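PDB 4TXD: Csc2 from Thermofilum pendens, which probably binds CRISPR RNA as the Cas7-family backbone protein of a type I-D interference complex and carries a zinc ion. Local coordinates for residues Ala62-Glu70 and Arg271-Arg279. Sequence-based numbering, arbitrary orientation.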
# COMPACT_ATOMS: atom_id res chain seq x y z
N ALA A 62 -18.22 -3.94 2.84
CA ALA A 62 -19.00 -5.09 3.34
C ALA A 62 -20.19 -4.60 4.18
O ALA A 62 -21.34 -4.91 3.88
CB ALA A 62 -18.12 -6.03 4.16
N ASN A 63 -19.86 -3.83 5.22
CA ASN A 63 -20.82 -3.06 6.00
C ASN A 63 -20.85 -1.60 5.52
O ASN A 63 -20.48 -1.31 4.38
CB ASN A 63 -20.48 -3.13 7.49
CG ASN A 63 -19.00 -2.82 7.80
OD1 ASN A 63 -18.29 -2.23 6.98
ND2 ASN A 63 -18.55 -3.23 8.99
N TYR A 64 -21.25 -0.72 6.26
CA TYR A 64 -21.04 0.71 6.07
C TYR A 64 -19.57 1.06 6.26
O TYR A 64 -18.97 0.55 7.14
CB TYR A 64 -21.89 1.55 7.04
CG TYR A 64 -23.30 1.80 6.61
CD1 TYR A 64 -24.30 0.89 6.89
CD2 TYR A 64 -23.66 2.93 5.90
CE1 TYR A 64 -25.59 1.11 6.49
CE2 TYR A 64 -24.94 3.14 5.51
CZ TYR A 64 -25.90 2.22 5.80
OH TYR A 64 -27.17 2.43 5.40
N LEU A 65 -19.04 1.93 5.41
CA LEU A 65 -17.71 2.49 5.59
C LEU A 65 -17.80 3.91 6.11
O LEU A 65 -18.49 4.66 5.50
CB LEU A 65 -16.96 2.57 4.30
CG LEU A 65 -16.31 1.37 3.71
CD1 LEU A 65 -15.51 1.76 2.50
CD2 LEU A 65 -15.45 0.71 4.76
N LEU A 66 -17.14 4.29 7.08
CA LEU A 66 -17.17 5.66 7.57
C LEU A 66 -15.92 6.40 7.11
O LEU A 66 -14.80 5.96 7.38
CB LEU A 66 -17.28 5.69 9.10
CG LEU A 66 -18.30 4.74 9.75
CD1 LEU A 66 -18.30 4.91 11.26
CD2 LEU A 66 -19.69 4.95 9.17
N LEU A 67 -16.03 7.37 6.46
CA LEU A 67 -15.03 8.32 6.01
C LEU A 67 -15.03 9.60 6.84
O LEU A 67 -16.02 10.19 7.02
CB LEU A 67 -15.18 8.68 4.54
CG LEU A 67 -15.14 7.55 3.52
CD1 LEU A 67 -15.41 8.00 2.10
CD2 LEU A 67 -13.85 6.79 3.60
N ARG A 68 -13.86 9.99 7.31
CA ARG A 68 -13.70 11.21 8.06
C ARG A 68 -12.55 12.02 7.52
O ARG A 68 -11.54 11.49 7.21
CB ARG A 68 -13.40 10.93 9.51
CG ARG A 68 -14.46 10.15 10.20
CD ARG A 68 -14.06 9.95 11.64
NE ARG A 68 -14.99 10.58 12.52
CZ ARG A 68 -15.91 9.93 13.20
NH1 ARG A 68 -16.73 10.59 13.99
NH2 ARG A 68 -16.03 8.63 13.08
N THR A 69 -12.75 13.32 7.39
CA THR A 69 -11.65 14.19 6.98
C THR A 69 -10.57 14.22 8.06
O THR A 69 -10.86 13.96 9.21
CB THR A 69 -12.14 15.62 6.71
OG1 THR A 69 -12.94 16.05 7.82
CG2 THR A 69 -12.98 15.65 5.44
N GLU A 70 -9.33 14.53 7.68
CA GLU A 70 -8.26 14.72 8.66
C GLU A 70 -7.43 15.96 8.36
O GLU A 70 -6.32 15.86 7.85
CB GLU A 70 -7.34 13.50 8.71
CG GLU A 70 -7.18 12.90 10.10
CD GLU A 70 -8.25 11.86 10.41
OE1 GLU A 70 -9.31 12.23 10.97
OE2 GLU A 70 -8.03 10.67 10.09
N ARG A 271 -6.00 5.50 12.64
CA ARG A 271 -6.23 6.94 12.61
C ARG A 271 -6.37 7.46 11.19
O ARG A 271 -6.20 8.66 10.96
CB ARG A 271 -5.09 7.67 13.32
CG ARG A 271 -5.02 7.40 14.82
CD ARG A 271 -3.92 8.16 15.54
NE ARG A 271 -3.85 7.82 16.96
CZ ARG A 271 -2.91 8.25 17.78
NH1 ARG A 271 -1.95 9.05 17.34
NH2 ARG A 271 -2.93 7.89 19.06
N SER A 272 -6.70 6.59 10.24
CA SER A 272 -6.53 6.93 8.83
C SER A 272 -7.73 7.59 8.17
O SER A 272 -7.67 7.89 6.98
CB SER A 272 -6.16 5.69 8.03
OG SER A 272 -5.46 4.75 8.83
N GLY A 273 -8.79 7.80 8.90
CA GLY A 273 -9.95 8.44 8.35
C GLY A 273 -10.87 7.57 7.50
O GLY A 273 -11.70 8.05 6.78
N ILE A 274 -10.69 6.28 7.61
CA ILE A 274 -11.59 5.35 7.02
C ILE A 274 -11.80 4.20 7.99
O ILE A 274 -10.91 3.60 8.44
CB ILE A 274 -11.11 4.86 5.65
CG1 ILE A 274 -12.09 3.86 5.08
CG2 ILE A 274 -9.73 4.25 5.72
CD1 ILE A 274 -11.79 3.49 3.67
N TYR A 275 -13.02 3.94 8.30
CA TYR A 275 -13.42 2.85 9.26
C TYR A 275 -14.64 1.88 8.95
O TYR A 275 -15.51 2.32 8.28
CB TYR A 275 -13.84 3.58 10.55
CG TYR A 275 -12.82 4.63 10.95
CD1 TYR A 275 -11.68 4.28 11.67
CD2 TYR A 275 -12.98 5.96 10.55
CE1 TYR A 275 -10.74 5.23 12.01
CE2 TYR A 275 -12.04 6.91 10.89
CZ TYR A 275 -10.92 6.54 11.62
OH TYR A 275 -9.98 7.48 11.96
N GLY A 276 -14.28 0.61 8.92
CA GLY A 276 -15.28 -0.38 8.54
C GLY A 276 -14.64 -1.60 7.92
O GLY A 276 -13.42 -1.74 7.92
N THR A 277 -15.47 -2.48 7.36
CA THR A 277 -14.98 -3.71 6.76
C THR A 277 -15.05 -3.67 5.24
O THR A 277 -16.08 -3.32 4.66
CB THR A 277 -15.79 -4.93 7.27
OG1 THR A 277 -15.81 -4.91 8.70
CG2 THR A 277 -15.19 -6.23 6.77
N VAL A 278 -13.96 -4.03 4.58
CA VAL A 278 -13.95 -4.08 3.14
C VAL A 278 -13.52 -5.45 2.65
O VAL A 278 -13.02 -6.27 3.42
CB VAL A 278 -13.00 -3.03 2.50
CG1 VAL A 278 -13.42 -1.62 2.91
CG2 VAL A 278 -11.54 -3.32 2.88
N ARG A 279 -13.74 -5.68 1.37
CA ARG A 279 -13.11 -6.76 0.64
C ARG A 279 -12.40 -6.15 -0.57
O ARG A 279 -12.99 -5.39 -1.35
CB ARG A 279 -14.12 -7.83 0.20
CG ARG A 279 -13.45 -8.98 -0.54
CD ARG A 279 -14.41 -10.12 -0.85
NE ARG A 279 -13.73 -11.17 -1.61
CZ ARG A 279 -13.89 -11.39 -2.91
NH1 ARG A 279 -14.72 -10.64 -3.62
NH2 ARG A 279 -13.22 -12.36 -3.51
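Leu66 and Tyr275 form an antiparallel hydrogen-bonded pair in a small three-stranded sheet, where strand 65-68 runs between 274-275 and 232-235. The chain turns a corner at Gly276 and continues as strand 277-288 of the large antiparallel sheet, consistent with the RRM-type fold of Cas7 proteins. The contact lies away from the zinc site.

Backbone bonds set the register. Leu66 N donates to Tyr275 O at 2.8 Å, and Tyr275 N returns a bond to Leu66 O. Arg68 N donates to Gly273 O. Lys96 also bonds that oxygen. Beyond the corner one further bond joins the segments: Ala62 N donates to Thr277 O (2.9 Å).

Apolar contacts follow. Leu67 and Ile274 share a face and lie side by side. A chi1 of 179° puts Ile274 CG1 opposite the backbone N, where it meets Leu67 CD2 at 3.7 Å. Val100 of helix 94-115 also touches Ile274. Near the corner, Leu65 crosses Val278 at about a right angle, its CD2 3.6 Å from Val278 CG1.

Arg68 crosses the Tyr275 side chain at about a right angle with its aliphatic part. A bend at chi3 (117°) turns the chain beyond CD, and the guanidinium makes a salt bridge to Glu232. In the tyrosine conformer modelled here, Arg68 CD approaches the ring obliquely, 3.7 Å from Tyr275 CE2.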